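Local coordinates for triacylglycerol lipase (Yarrowia lipolytica, PDB 3O0D), which probably hydrolyses the ester bonds of triacylglycerols, as an extracellular lipase of the alpha/beta-hydrolase fold, at residues P51-I56 / A73-S78; K20-A25 / Y292-G297; E13-F18 / P257-V262; Y29-G34 / I56-D61. All blocks are in the same frame, centred on the assembly; numbering follows the deposited sequence.

Interaction 1 (P51-I56 / A73-S78); sequences PNVELI and AVDHAS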
loop_
_atom_site.group_PDB
_atom_site.type_symbol
_atom_site.label_atom_id
_atom_site.label_comp_id
_atom_site.label_asym_id
_atom_site.label_seq_id
_atom_site.Cartn_x
_atom_site.Cartn_y
_atom_site.Cartn_z
ATOM N N PRO A 51 -18.916 0.626 11.028
ATOM C CA PRO A 51 -19.799 1.492 11.831
ATOM C C PRO A 51 -18.909 2.579 12.487
ATOM O O PRO A 51 -17.756 2.367 12.892
ATOM C CB PRO A 51 -20.366 0.551 12.951
ATOM C CG PRO A 51 -19.301 -0.619 12.996
ATOM C CD PRO A 51 -18.773 -0.778 11.551
ATOM N N ASN A 52 -19.535 3.718 12.684
ATOM C CA ASN A 52 -18.883 4.883 13.326
ATOM C C ASN A 52 -17.734 5.451 12.578
ATOM O O ASN A 52 -16.818 6.055 13.139
ATOM C CB ASN A 52 -18.476 4.518 14.771
ATOM C CG ASN A 52 -18.827 5.618 15.742
ATOM O OD1 ASN A 52 -19.093 6.775 15.401
ATOM N ND2 ASN A 52 -18.779 5.238 17.107
ATOM N N VAL A 53 -17.792 5.296 11.225
ATOM C CA VAL A 53 -16.766 5.903 10.391
ATOM C C VAL A 53 -17.446 7.048 9.675
ATOM O O VAL A 53 -18.598 6.946 9.254
ATOM C CB VAL A 53 -16.219 4.906 9.369
ATOM C CG1 VAL A 53 -15.388 5.611 8.216
ATOM C CG2 VAL A 53 -15.300 3.841 10.071
ATOM N N GLU A 54 -16.706 8.145 9.591
ATOM C CA GLU A 54 -17.193 9.336 8.769
ATOM C C GLU A 54 -16.173 9.704 7.733
ATOM O O GLU A 54 -14.962 9.826 7.999
ATOM C CB GLU A 54 -17.578 10.492 9.665
ATOM C CG GLU A 54 -16.468 11.003 10.424
ATOM C CD GLU A 54 -16.848 12.298 11.218
ATOM O OE1 GLU A 54 -17.704 13.084 10.765
ATOM O OE2 GLU A 54 -16.288 12.514 12.307
ATOM N N LEU A 55 -16.704 9.853 6.505
ATOM C CA LEU A 55 -15.936 10.327 5.387
ATOM C C LEU A 55 -15.620 11.842 5.684
ATOM O O LEU A 55 -16.566 12.618 6.012
ATOM C CB LEU A 55 -16.729 10.159 4.137
ATOM C CG LEU A 55 -16.023 10.755 2.884
ATOM C CD1 LEU A 55 -14.712 9.963 2.472
ATOM C CD2 LEU A 55 -17.006 10.816 1.736
ATOM N N ILE A 56 -14.345 12.168 5.577
ATOM C CA ILE A 56 -13.948 13.596 5.743
ATOM C C ILE A 56 -13.942 14.255 4.348
ATOM O O ILE A 56 -14.612 15.311 4.132
ATOM C CB ILE A 56 -12.626 13.777 6.508
ATOM C CG1 ILE A 56 -12.820 13.233 7.977
ATOM C CG2 ILE A 56 -12.249 15.342 6.509
ATOM C CD1 ILE A 56 -14.218 13.539 8.624
ATOM N N ALA A 73 -10.787 9.392 6.003
ATOM C CA ALA A 73 -11.967 9.161 6.864
ATOM C C ALA A 73 -11.495 9.008 8.322
ATOM O O ALA A 73 -10.294 8.817 8.560
ATOM C CB ALA A 73 -12.638 7.830 6.444
ATOM N N VAL A 74 -12.455 9.096 9.263
ATOM C CA VAL A 74 -12.139 8.957 10.716
ATOM C C VAL A 74 -13.048 7.822 11.242
ATOM O O VAL A 74 -14.264 7.867 11.066
ATOM C CB VAL A 74 -12.468 10.244 11.451
ATOM C CG1 VAL A 74 -12.169 10.013 12.978
ATOM C CG2 VAL A 74 -11.545 11.365 10.920
ATOM N N ASP A 75 -12.432 6.853 11.920
ATOM C CA ASP A 75 -13.194 5.669 12.444
ATOM C C ASP A 75 -13.113 5.921 13.992
ATOM O O ASP A 75 -12.057 5.761 14.634
ATOM C CB ASP A 75 -12.459 4.437 12.087
ATOM C CG ASP A 75 -13.206 3.158 12.516
ATOM O OD1 ASP A 75 -13.911 3.242 13.546
ATOM O OD2 ASP A 75 -13.060 2.110 11.847
ATOM N N HIS A 76 -14.253 6.341 14.498
ATOM C CA HIS A 76 -14.442 6.608 15.933
ATOM C C HIS A 76 -14.590 5.308 16.680
ATOM O O HIS A 76 -14.530 5.331 17.941
ATOM C CB HIS A 76 -15.720 7.431 16.069
ATOM C CG HIS A 76 -15.617 8.786 15.440
ATOM N ND1 HIS A 76 -14.764 9.760 15.926
ATOM C CD2 HIS A 76 -16.188 9.305 14.333
ATOM C CE1 HIS A 76 -14.833 10.838 15.149
ATOM N NE2 HIS A 76 -15.714 10.596 14.193
ATOM N N ALA A 77 -14.845 4.182 15.998
ATOM C CA ALA A 77 -14.917 2.883 16.762
ATOM C C ALA A 77 -13.531 2.377 16.992
ATOM O O ALA A 77 -13.194 1.882 18.079
ATOM C CB ALA A 77 -15.751 1.848 16.035
ATOM N N SER A 78 -12.667 2.445 16.005
ATOM C CA SER A 78 -11.309 1.937 16.178
ATOM C C SER A 78 -10.331 3.039 16.625
ATOM O O SER A 78 -9.162 2.685 16.952
ATOM C CB SER A 78 -10.800 1.277 14.849
ATOM O OG SER A 78 -10.661 2.337 13.898
#

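Interaction 2 (K20-A25 / Y292-G297); sequences KYARLA and YFVTEG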
loop_
_atom_site.group_PDB
_atom_site.type_symbol
_atom_site.label_atom_id
_atom_site.label_comp_id
_atom_site.label_asym_id
_atom_site.label_seq_id
_atom_site.Cartn_x
_atom_site.Cartn_y
_atom_site.Cartn_z
ATOM N N LYS A 20 -9.508 -6.327 6.866
ATOM C CA LYS A 20 -9.972 -4.965 7.090
ATOM C C LYS A 20 -9.361 -3.905 6.142
ATOM O O LYS A 20 -10.166 -3.113 5.523
ATOM C CB LYS A 20 -9.728 -4.555 8.570
ATOM C CG LYS A 20 -9.995 -3.057 8.758
ATOM C CD LYS A 20 -9.722 -2.758 10.277
ATOM C CE LYS A 20 -9.690 -1.249 10.478
ATOM N NZ LYS A 20 -9.470 -0.913 11.936
ATOM N N TYR A 21 -8.039 -3.972 6.012
ATOM C CA TYR A 21 -7.318 -2.953 5.168
ATOM C C TYR A 21 -7.637 -3.308 3.694
ATOM O O TYR A 21 -7.851 -2.387 2.823
ATOM C CB TYR A 21 -5.812 -2.764 5.504
ATOM C CG TYR A 21 -5.778 -2.106 6.860
ATOM C CD1 TYR A 21 -6.016 -0.725 6.985
ATOM C CD2 TYR A 21 -5.651 -2.880 7.997
ATOM C CE1 TYR A 21 -6.108 -0.133 8.182
ATOM C CE2 TYR A 21 -5.751 -2.249 9.249
ATOM C CZ TYR A 21 -5.990 -0.898 9.303
ATOM O OH TYR A 21 -6.091 -0.282 10.522
ATOM N N ALA A 22 -7.799 -4.575 3.379
ATOM C CA ALA A 22 -8.211 -4.819 2.015
ATOM C C ALA A 22 -9.543 -4.183 1.679
ATOM O O ALA A 22 -9.766 -3.706 0.566
ATOM C CB ALA A 22 -8.274 -6.395 1.714
ATOM N N ARG A 23 -10.483 -4.235 2.609
ATOM C CA ARG A 23 -11.744 -3.611 2.380
ATOM C C ARG A 23 -11.636 -2.074 2.263
ATOM O O ARG A 23 -12.230 -1.519 1.439
ATOM C CB ARG A 23 -12.775 -3.909 3.463
ATOM C CG ARG A 23 -13.129 -5.358 3.697
ATOM C CD ARG A 23 -14.349 -5.414 4.601
ATOM N NE ARG A 23 -14.621 -6.714 5.150
ATOM C CZ ARG A 23 -15.232 -7.686 4.518
ATOM N NH1 ARG A 23 -15.674 -7.543 3.299
ATOM N NH2 ARG A 23 -15.418 -8.806 5.149
ATOM N N LEU A 24 -10.885 -1.445 3.132
ATOM C CA LEU A 24 -10.745 0.004 3.082
ATOM C C LEU A 24 -10.126 0.394 1.716
ATOM O O LEU A 24 -10.534 1.440 1.137
ATOM C CB LEU A 24 -9.854 0.536 4.201
ATOM C CG LEU A 24 -10.681 0.483 5.505
ATOM C CD1 LEU A 24 -9.636 0.646 6.695
ATOM C CD2 LEU A 24 -11.888 1.506 5.692
ATOM N N ALA A 25 -9.108 -0.350 1.320
ATOM C CA ALA A 25 -8.498 -0.072 -0.051
ATOM C C ALA A 25 -9.490 -0.209 -1.133
ATOM O O ALA A 25 -9.480 0.615 -2.100
ATOM C CB ALA A 25 -7.371 -1.034 -0.284
ATOM N N TYR A 292 -7.469 -9.941 -3.417
ATOM C CA TYR A 292 -6.853 -9.610 -2.147
ATOM C C TYR A 292 -7.904 -9.653 -1.011
ATOM O O TYR A 292 -8.308 -8.668 -0.569
ATOM C CB TYR A 292 -6.176 -8.223 -2.209
ATOM C CG TYR A 292 -4.822 -8.265 -2.885
ATOM C CD1 TYR A 292 -4.690 -8.091 -4.252
ATOM C CD2 TYR A 292 -3.704 -8.516 -2.181
ATOM C CE1 TYR A 292 -3.495 -8.165 -4.864
ATOM C CE2 TYR A 292 -2.499 -8.591 -2.772
ATOM C CZ TYR A 292 -2.363 -8.443 -4.134
ATOM O OH TYR A 292 -1.110 -8.577 -4.676
ATOM N N PHE A 293 -8.261 -10.861 -0.584
ATOM C CA PHE A 293 -9.339 -11.109 0.403
ATOM C C PHE A 293 -10.728 -10.835 -0.185
ATOM O O PHE A 293 -11.567 -11.695 -0.227
ATOM C CB PHE A 293 -9.149 -10.338 1.732
ATOM C CG PHE A 293 -7.911 -10.723 2.496
ATOM C CD1 PHE A 293 -6.787 -9.980 2.397
ATOM C CD2 PHE A 293 -7.895 -11.773 3.358
ATOM C CE1 PHE A 293 -5.694 -10.303 3.003
ATOM C CE2 PHE A 293 -6.746 -12.077 3.993
ATOM C CZ PHE A 293 -5.651 -11.313 3.806
ATOM N N VAL A 294 -10.904 -9.599 -0.637
ATOM C CA VAL A 294 -12.042 -9.181 -1.420
ATOM C C VAL A 294 -11.555 -8.777 -2.834
ATOM O O VAL A 294 -10.412 -8.633 -3.011
ATOM C CB VAL A 294 -12.769 -7.988 -0.812
ATOM C CG1 VAL A 294 -13.231 -8.286 0.555
ATOM C CG2 VAL A 294 -11.857 -6.844 -0.738
ATOM N N THR A 295 -12.475 -8.650 -3.782
ATOM C CA THR A 295 -12.081 -8.202 -5.135
ATOM C C THR A 295 -11.753 -6.719 -5.120
ATOM O O THR A 295 -12.584 -5.942 -4.681
ATOM C CB THR A 295 -13.231 -8.484 -6.131
ATOM O OG1 THR A 295 -13.383 -9.921 -6.173
ATOM C CG2 THR A 295 -12.740 -8.004 -7.500
ATOM N N GLU A 296 -10.567 -6.341 -5.566
ATOM C CA GLU A 296 -10.168 -4.927 -5.533
ATOM C C GLU A 296 -10.437 -4.373 -6.934
ATOM O O GLU A 296 -10.556 -5.173 -7.845
ATOM C CB GLU A 296 -8.686 -4.807 -5.266
ATOM C CG GLU A 296 -8.170 -5.350 -3.919
ATOM C CD GLU A 296 -8.693 -4.418 -2.727
ATOM O OE1 GLU A 296 -9.098 -3.275 -2.953
ATOM O OE2 GLU A 296 -8.621 -4.856 -1.558
ATOM N N GLY A 297 -10.695 -3.063 -7.018
ATOM C CA GLY A 297 -10.698 -2.391 -8.334
ATOM C C GLY A 297 -12.043 -2.046 -8.845
ATOM O O GLY A 297 -12.133 -1.288 -9.859
#

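Interaction 3 (E13-F18 / P257-V262); sequences ESYNFF and PPLSNV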
loop_
_atom_site.group_PDB
_atom_site.type_symbol
_atom_site.label_atom_id
_atom_site.label_comp_id
_atom_site.label_asym_id
_atom_site.label_seq_id
_atom_site.Cartn_x
_atom_site.Cartn_y
_atom_site.Cartn_z
ATOM N N GLU A 13 -7.162 -13.479 14.183
ATOM C CA GLU A 13 -7.217 -12.048 14.475
ATOM C C GLU A 13 -6.379 -11.227 13.432
ATOM O O GLU A 13 -6.813 -10.132 13.020
ATOM C CB GLU A 13 -6.756 -11.762 15.888
ATOM C CG GLU A 13 -6.895 -10.369 16.211
ATOM C CD GLU A 13 -6.436 -10.024 17.655
ATOM O OE1 GLU A 13 -6.010 -10.931 18.392
ATOM O OE2 GLU A 13 -6.523 -8.808 18.011
ATOM N N SER A 14 -5.216 -11.795 13.075
ATOM C CA SER A 14 -4.316 -11.134 12.127
ATOM C C SER A 14 -4.921 -11.230 10.771
ATOM O O SER A 14 -4.894 -10.222 10.033
ATOM C CB SER A 14 -2.982 -11.904 12.089
ATOM O OG SER A 14 -2.319 -11.700 13.345
ATOM N N TYR A 15 -5.539 -12.360 10.430
ATOM C CA TYR A 15 -6.183 -12.460 9.125
ATOM C C TYR A 15 -7.307 -11.380 9.019
ATOM O O TYR A 15 -7.433 -10.687 8.010
ATOM C CB TYR A 15 -6.874 -13.869 9.036
ATOM C CG TYR A 15 -7.623 -14.119 7.742
ATOM C CD1 TYR A 15 -7.090 -15.056 6.828
ATOM C CD2 TYR A 15 -8.905 -13.535 7.498
ATOM C CE1 TYR A 15 -7.778 -15.351 5.646
ATOM C CE2 TYR A 15 -9.639 -13.834 6.302
ATOM C CZ TYR A 15 -9.044 -14.739 5.423
ATOM O OH TYR A 15 -9.763 -14.957 4.268
ATOM N N ASN A 16 -8.101 -11.170 10.126
ATOM C CA ASN A 16 -9.201 -10.216 10.073
ATOM C C ASN A 16 -8.672 -8.731 9.933
ATOM O O ASN A 16 -9.343 -7.894 9.258
ATOM C CB ASN A 16 -10.036 -10.259 11.342
ATOM C CG ASN A 16 -10.792 -11.583 11.488
ATOM O OD1 ASN A 16 -10.922 -12.330 10.540
ATOM N ND2 ASN A 16 -11.248 -11.877 12.728
ATOM N N PHE A 17 -7.471 -8.521 10.470
ATOM C CA PHE A 17 -6.820 -7.241 10.399
ATOM C C PHE A 17 -6.393 -6.967 8.938
ATOM O O PHE A 17 -6.711 -5.890 8.372
ATOM C CB PHE A 17 -5.618 -7.323 11.306
ATOM C CG PHE A 17 -4.574 -6.226 11.075
ATOM C CD1 PHE A 17 -4.718 -4.935 11.609
ATOM C CD2 PHE A 17 -3.407 -6.607 10.455
ATOM C CE1 PHE A 17 -3.581 -4.014 11.433
ATOM C CE2 PHE A 17 -2.359 -5.721 10.241
ATOM C CZ PHE A 17 -2.476 -4.431 10.735
ATOM N N PHE A 18 -5.801 -7.954 8.286
ATOM C CA PHE A 18 -5.452 -7.730 6.882
ATOM C C PHE A 18 -6.696 -7.520 6.027
ATOM O O PHE A 18 -6.728 -6.675 5.189
ATOM C CB PHE A 18 -4.619 -8.884 6.348
ATOM C CG PHE A 18 -3.282 -9.041 7.040
ATOM C CD1 PHE A 18 -2.430 -7.966 7.204
ATOM C CD2 PHE A 18 -2.856 -10.254 7.504
ATOM C CE1 PHE A 18 -1.230 -8.121 7.799
ATOM C CE2 PHE A 18 -1.637 -10.396 8.110
ATOM C CZ PHE A 18 -0.842 -9.342 8.277
ATOM N N PRO A 257 -9.313 -16.285 1.061
ATOM C CA PRO A 257 -8.458 -17.415 1.236
ATOM C C PRO A 257 -8.733 -18.060 2.622
ATOM O O PRO A 257 -9.160 -17.373 3.619
ATOM C CB PRO A 257 -7.060 -16.795 1.245
ATOM C CG PRO A 257 -7.259 -15.336 1.667
ATOM C CD PRO A 257 -8.598 -14.973 1.080
ATOM N N PRO A 258 -8.437 -19.349 2.703
ATOM C CA PRO A 258 -8.402 -19.994 4.012
ATOM C C PRO A 258 -7.297 -19.351 4.912
ATOM O O PRO A 258 -6.275 -18.833 4.478
ATOM C CB PRO A 258 -8.046 -21.446 3.741
ATOM C CG PRO A 258 -7.945 -21.565 2.323
ATOM C CD PRO A 258 -7.964 -20.240 1.622
ATOM N N LEU A 259 -7.544 -19.445 6.223
ATOM C CA LEU A 259 -6.554 -18.925 7.185
ATOM C C LEU A 259 -5.185 -19.537 7.013
ATOM O O LEU A 259 -4.206 -18.821 7.158
ATOM C CB LEU A 259 -7.088 -19.272 8.626
ATOM C CG LEU A 259 -6.155 -18.816 9.757
ATOM C CD1 LEU A 259 -5.948 -17.320 9.740
ATOM C CD2 LEU A 259 -6.917 -19.170 11.121
ATOM N N SER A 260 -5.108 -20.834 6.689
ATOM C CA SER A 260 -3.821 -21.496 6.570
ATOM C C SER A 260 -2.951 -20.916 5.412
ATOM O O SER A 260 -1.766 -21.227 5.355
ATOM C CB SER A 260 -4.063 -22.979 6.283
ATOM O OG SER A 260 -4.999 -23.151 5.222
ATOM N N ASN A 261 -3.598 -20.177 4.547
ATOM C CA ASN A 261 -2.960 -19.830 3.268
ATOM C C ASN A 261 -2.628 -18.351 3.165
ATOM O O ASN A 261 -2.222 -17.874 2.083
ATOM C CB ASN A 261 -3.841 -20.239 2.134
ATOM C CG ASN A 261 -3.668 -21.714 1.864
ATOM O OD1 ASN A 261 -2.959 -22.164 0.884
ATOM N ND2 ASN A 261 -4.265 -22.494 2.708
ATOM N N VAL A 262 -2.597 -17.647 4.286
ATOM C CA VAL A 262 -2.008 -16.300 4.276
ATOM C C VAL A 262 -0.720 -16.398 5.197
ATOM O O VAL A 262 -0.848 -16.772 6.384
ATOM C CB VAL A 262 -2.993 -15.284 4.846
ATOM C CG1 VAL A 262 -2.389 -13.809 4.873
ATOM C CG2 VAL A 262 -4.369 -15.251 4.140
#

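Interaction 4 (Y29-G34 / I56-D61); sequences YCVGPG and IEEFHD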
loop_
_atom_site.group_PDB
_atom_site.type_symbol
_atom_site.label_atom_id
_atom_site.label_comp_id
_atom_site.label_asym_id
_atom_site.label_seq_id
_atom_site.Cartn_x
_atom_site.Cartn_y
_atom_site.Cartn_z
ATOM N N TYR A 29 -11.924 2.662 -4.630
ATOM C CA TYR A 29 -12.461 2.609 -5.982
ATOM C C TYR A 29 -13.898 3.139 -6.091
ATOM O O TYR A 29 -14.418 3.233 -7.145
ATOM C CB TYR A 29 -12.288 1.201 -6.588
ATOM C CG TYR A 29 -10.843 0.811 -6.757
ATOM C CD1 TYR A 29 -10.181 1.129 -7.893
ATOM C CD2 TYR A 29 -10.149 0.125 -5.808
ATOM C CE1 TYR A 29 -8.900 0.810 -8.080
ATOM C CE2 TYR A 29 -8.872 -0.212 -5.987
ATOM C CZ TYR A 29 -8.205 0.157 -7.157
ATOM O OH TYR A 29 -6.899 -0.152 -7.407
ATOM N N CYS A 30 -14.493 3.510 -4.960
ATOM C CA CYS A 30 -15.777 4.216 -4.912
ATOM C C CYS A 30 -15.610 5.759 -5.083
ATOM O O CYS A 30 -16.644 6.457 -4.969
ATOM C CB CYS A 30 -16.614 3.897 -3.624
ATOM S SG CYS A 30 -17.005 2.087 -3.588
ATOM N N VAL A 31 -14.379 6.241 -5.231
ATOM C CA VAL A 31 -14.080 7.651 -5.450
ATOM C C VAL A 31 -13.776 7.776 -6.922
ATOM O O VAL A 31 -12.919 7.089 -7.491
ATOM C CB VAL A 31 -12.833 8.076 -4.671
ATOM C CG1 VAL A 31 -12.572 9.596 -4.846
ATOM C CG2 VAL A 31 -13.102 7.838 -3.177
ATOM N N GLY A 32 -14.512 8.676 -7.513
ATOM C CA GLY A 32 -14.217 8.967 -8.930
ATOM C C GLY A 32 -15.478 9.165 -9.698
ATOM O O GLY A 32 -16.561 9.302 -9.126
ATOM N N PRO A 33 -15.349 9.180 -11.046
ATOM C CA PRO A 33 -16.522 9.701 -11.689
ATOM C C PRO A 33 -17.444 8.523 -11.884
ATOM O O PRO A 33 -17.007 7.382 -11.942
ATOM C CB PRO A 33 -15.971 10.282 -12.989
ATOM C CG PRO A 33 -14.459 10.512 -12.712
ATOM C CD PRO A 33 -14.151 9.252 -11.900
ATOM N N GLY A 34 -18.713 8.752 -11.765
ATOM C CA GLY A 34 -19.627 7.641 -11.876
ATOM C C GLY A 34 -19.876 6.892 -10.575
ATOM O O GLY A 34 -20.782 6.008 -10.503
ATOM N N ILE A 56 -14.345 12.168 5.577
ATOM C CA ILE A 56 -13.948 13.596 5.743
ATOM C C ILE A 56 -13.942 14.255 4.348
ATOM O O ILE A 56 -14.612 15.311 4.132
ATOM C CB ILE A 56 -12.626 13.777 6.508
ATOM C CG1 ILE A 56 -12.820 13.233 7.977
ATOM C CG2 ILE A 56 -12.249 15.342 6.509
ATOM C CD1 ILE A 56 -14.218 13.539 8.624
ATOM N N GLU A 57 -13.182 13.660 3.436
ATOM C CA GLU A 57 -12.988 14.304 2.109
ATOM C C GLU A 57 -12.576 13.248 1.125
ATOM O O GLU A 57 -11.757 12.399 1.449
ATOM C CB GLU A 57 -11.834 15.340 2.202
ATOM C CG GLU A 57 -11.739 16.206 0.955
ATOM C CD GLU A 57 -10.940 17.518 1.156
ATOM O OE1 GLU A 57 -10.963 18.126 2.264
ATOM O OE2 GLU A 57 -10.352 17.956 0.142
ATOM N N GLU A 58 -13.055 13.392 -0.125
ATOM C CA GLU A 58 -12.520 12.565 -1.214
ATOM C C GLU A 58 -11.541 13.463 -2.028
ATOM O O GLU A 58 -11.611 14.715 -1.978
ATOM C CB GLU A 58 -13.631 12.195 -2.157
ATOM C CG GLU A 58 -14.784 11.435 -1.649
ATOM C CD GLU A 58 -15.680 10.987 -2.813
ATOM O OE1 GLU A 58 -16.660 10.270 -2.550
ATOM O OE2 GLU A 58 -15.423 11.379 -4.000
ATOM N N PHE A 59 -10.626 12.847 -2.754
ATOM C CA PHE A 59 -9.824 13.595 -3.707
ATOM C C PHE A 59 -9.705 12.775 -5.033
ATOM O O PHE A 59 -9.756 11.527 -5.030
ATOM C CB PHE A 59 -8.452 13.920 -3.104
ATOM C CG PHE A 59 -7.663 12.698 -2.585
ATOM C CD1 PHE A 59 -6.679 12.055 -3.352
ATOM C CD2 PHE A 59 -7.898 12.221 -1.265
ATOM C CE1 PHE A 59 -5.930 10.940 -2.858
ATOM C CE2 PHE A 59 -7.187 11.066 -0.796
ATOM C CZ PHE A 59 -6.207 10.475 -1.555
ATOM N N HIS A 60 -9.525 13.460 -6.184
ATOM C CA HIS A 60 -9.464 12.717 -7.439
ATOM C C HIS A 60 -8.688 13.657 -8.386
ATOM O O HIS A 60 -9.086 14.831 -8.493
ATOM C CB HIS A 60 -10.892 12.423 -7.906
ATOM C CG HIS A 60 -11.016 12.204 -9.385
ATOM N ND1 HIS A 60 -10.945 10.957 -9.982
ATOM C CD2 HIS A 60 -11.228 13.094 -10.396
ATOM C CE1 HIS A 60 -11.044 11.098 -11.303
ATOM N NE2 HIS A 60 -11.231 12.381 -11.572
ATOM N N ASP A 61 -7.597 13.176 -8.968
ATOM C CA ASP A 61 -6.899 13.957 -10.029
ATOM C C ASP A 61 -6.622 12.995 -11.199
ATOM O O ASP A 61 -5.950 12.006 -11.065
ATOM C CB ASP A 61 -5.639 14.603 -9.449
ATOM C CG ASP A 61 -5.018 15.649 -10.381
ATOM O OD1 ASP A 61 -5.388 15.641 -11.574
ATOM O OD2 ASP A 61 -4.151 16.378 -9.915
HETATM O O HOH W 1 -16.484 10.150 -6.122
#

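Interaction 1 (P51-I56 / A73-S78)
Strands 53-60 and 68-75 form an antiparallel hairpin at one end of the mixed sheet, and their ends are joined here by both backbone and side-chain bonds. Glu54 and Val74 are the hydrogen-bonded pair, exchanging N-H...O bonds both ways; Val53 with Asp75 and Leu55 with Ala73 are the non-hydrogen-bonded pairs beside it. One residue past the strand, His76 N still bonds to Asn52 O (2.9 Å). The His76 side chain leaves on the side of Glu54. Its CB sits 3.5 Å from Asn52 OD1, the two side chains crossing at about a right angle. CG lies beside the backbone N (chi1 -65°), which brings CD2 to 3.5 Å from Asn52 O. Val74 CG1 lies over one ring face, offset toward the rim. At the tip NE2 donates to Glu54 OE2 (2.8 Å), nearly straight and in the ring plane, but 32° out of the carboxylate plane. The far nitrogen, ND1, is hydrogen-bonded to Tyr154 OH. Glu54 reaches the ring with CG in the crowded position between N and carbonyl carbon and the chain extended beyond. An alanine in place of His76 would remove the NE2 donor and would probably leave the Glu54 carboxylate less firmly placed and the packing against Val74 looser. With both ring nitrogens engaged, the rotation of the imidazole is fixed, and the adjacent carboxylate would probably favour its protonated form.

Interaction 2 (K20-A25 / Y292-G297)
In this alpha/beta-hydrolase, helix 12-27 packs against strands 155-161 and 183-187, and the loop after helix 285-290 lies along another of its sides. The loop folds into a classic gamma turn at Phe293 (phi 71°, psi -58°), closed by a weak bond from Val294 N to Tyr292 O. That turn throws the side chains in different directions. Phe293 and Val294 both point to the helix and straddle Ala22, whereas the Tyr292 ring turns off toward the probable catalytic Asp230, to which its OH is hydrogen-bonded. Ala22 CB is the central apolar point: it presses to 3.2 Å from Tyr292 O and rests obliquely against the Phe293 ring, 3.9 Å from CD1. The ring's other neighbours include Tyr15, which it meets edge-to-face. Val294 divides its branches between Ala22 and Arg23. CG2 lies 4.0 Å from Ala22 O, and CG1 comes 3.7 Å from Arg23 NH1, crossing the arginine at about a right angle; that NH1 is hydrogen-bonded to Gln46. Arg23 starts off away from the loop, and its extended chain from CG to NE brings the guanidinium back to the valine. Glu296, bent at chi2 (-69°), turns its carboxylate inward among Ala22 and Ala25. OE1 stands 3.6 Å from Ala25 C, while OE2 lies just 2.7 Å from Ala22 O.

Interaction 3 (E13-F18 / P257-V262)
Tyr15 projects from helix 12-27 among Pro257, Leu259 and Val262, with Leu259 CD1 packed against Tyr15 CB at 3.6 Å. The CG of the tyrosine is anti to the backbone N (chi1 179°), which carries the ring out from the helix toward 257-262. Leu259 also has its CG anti to N, and its CD1 branch reaches along the root of the ring, obliquely to it. Farther out, Val262 CG2, the branch beside the backbone N, touches the CD1-CE1 side of the ring and lies 3.7 Å from CE1; the two side chains cross at about a right angle. The tip is polar. Tyr15 OH donates to Pro257 O at 2.6 Å, a short bond lying in the carbonyl plane and on a lone pair, with a C=O...O angle of 141°. The same hydroxyl grazes the Pro257 ring, 3.4 Å from CD. Pro258 O stands at the ring edge, but turns to the backbone N of Asn261 for its hydrogen bond, in the tight turn that leads through the 3-10 residues 259-260 to strand 262-265. One helical turn on, Phe18 adds a looser touch, its CD2 4.4 Å from Val262 CG1; its ring meets Tyr223 edge-to-face. The contact joins the N-terminal helix to the connection between strands 247-250 and 262-265. Chemically it is one buried phenol in an apolar setting, whose hydroxyl is satisfied by a main-chain carbonyl, so a directional bond fixes how far the tyrosine reaches while the aliphatic groups hold its flanks.

Interaction 4 (Y29-G34 / I56-D61)
Strand 53-60, the outermost strand at one end of the sheet, receives the loop after helix 12-27 on the side that carries Glu58 and His60. Val31 wedges in first: its CG1, anti to the backbone N, sits 3.4 Å from Phe59 O and 3.5 Å from Glu58 OE2. Valine and glutamate slide past each other in opposite directions. The carboxylate is used twice: OE1 takes the backbone N-H of Ile37, and OE2 accepts from water 1 (2.7 Å), which in turn accepts from Gly32 N (2.8 Å). Gly32 has phi 140° and psi -168°, where a CB would clash with Pro33 CD and jam against Val31 O. Next to it the Pro33 and His60 side chains cross at about a right angle, Pro33 CD and CG both 3.7 Å from His60 CE1, while ND1 makes a weak hydrogen bond to Ser69 OG. An alanine at His60 would remove the weak bond to Ser69 and would probably leave Pro33 less well packed on the strand. The loop is tied elsewhere by the Cys30-Cys299 disulfide, and the strand, where Ile56 and Glu57 both face Leu72, has the classic beta bulge of an antiparallel hairpin.

How the interactions relate
Interactions 2 and 3 share helix 12-27 and lie 13 Å apart between centres; Phe293 joins them, its CZ 3.7 Å from Phe18 CB and its CD2 3.8 Å from Tyr15 CZ. Interactions 1 and 4 share strand 53-60 and Ile56, with centres 17 Å apart, interaction 1 at the open end of the hairpin, interaction 4 nearer its turn. Interaction 2 touches both of these, through Lys20 NZ to Ser78 CB and through Gly297 N to Tyr29 CD2, whereas interaction 3 touches neither. Interaction 2 also borders the probable Ser-His-Asp triad: Tyr292 touches it, and Ala25 lies against the probable nucleophile elbow.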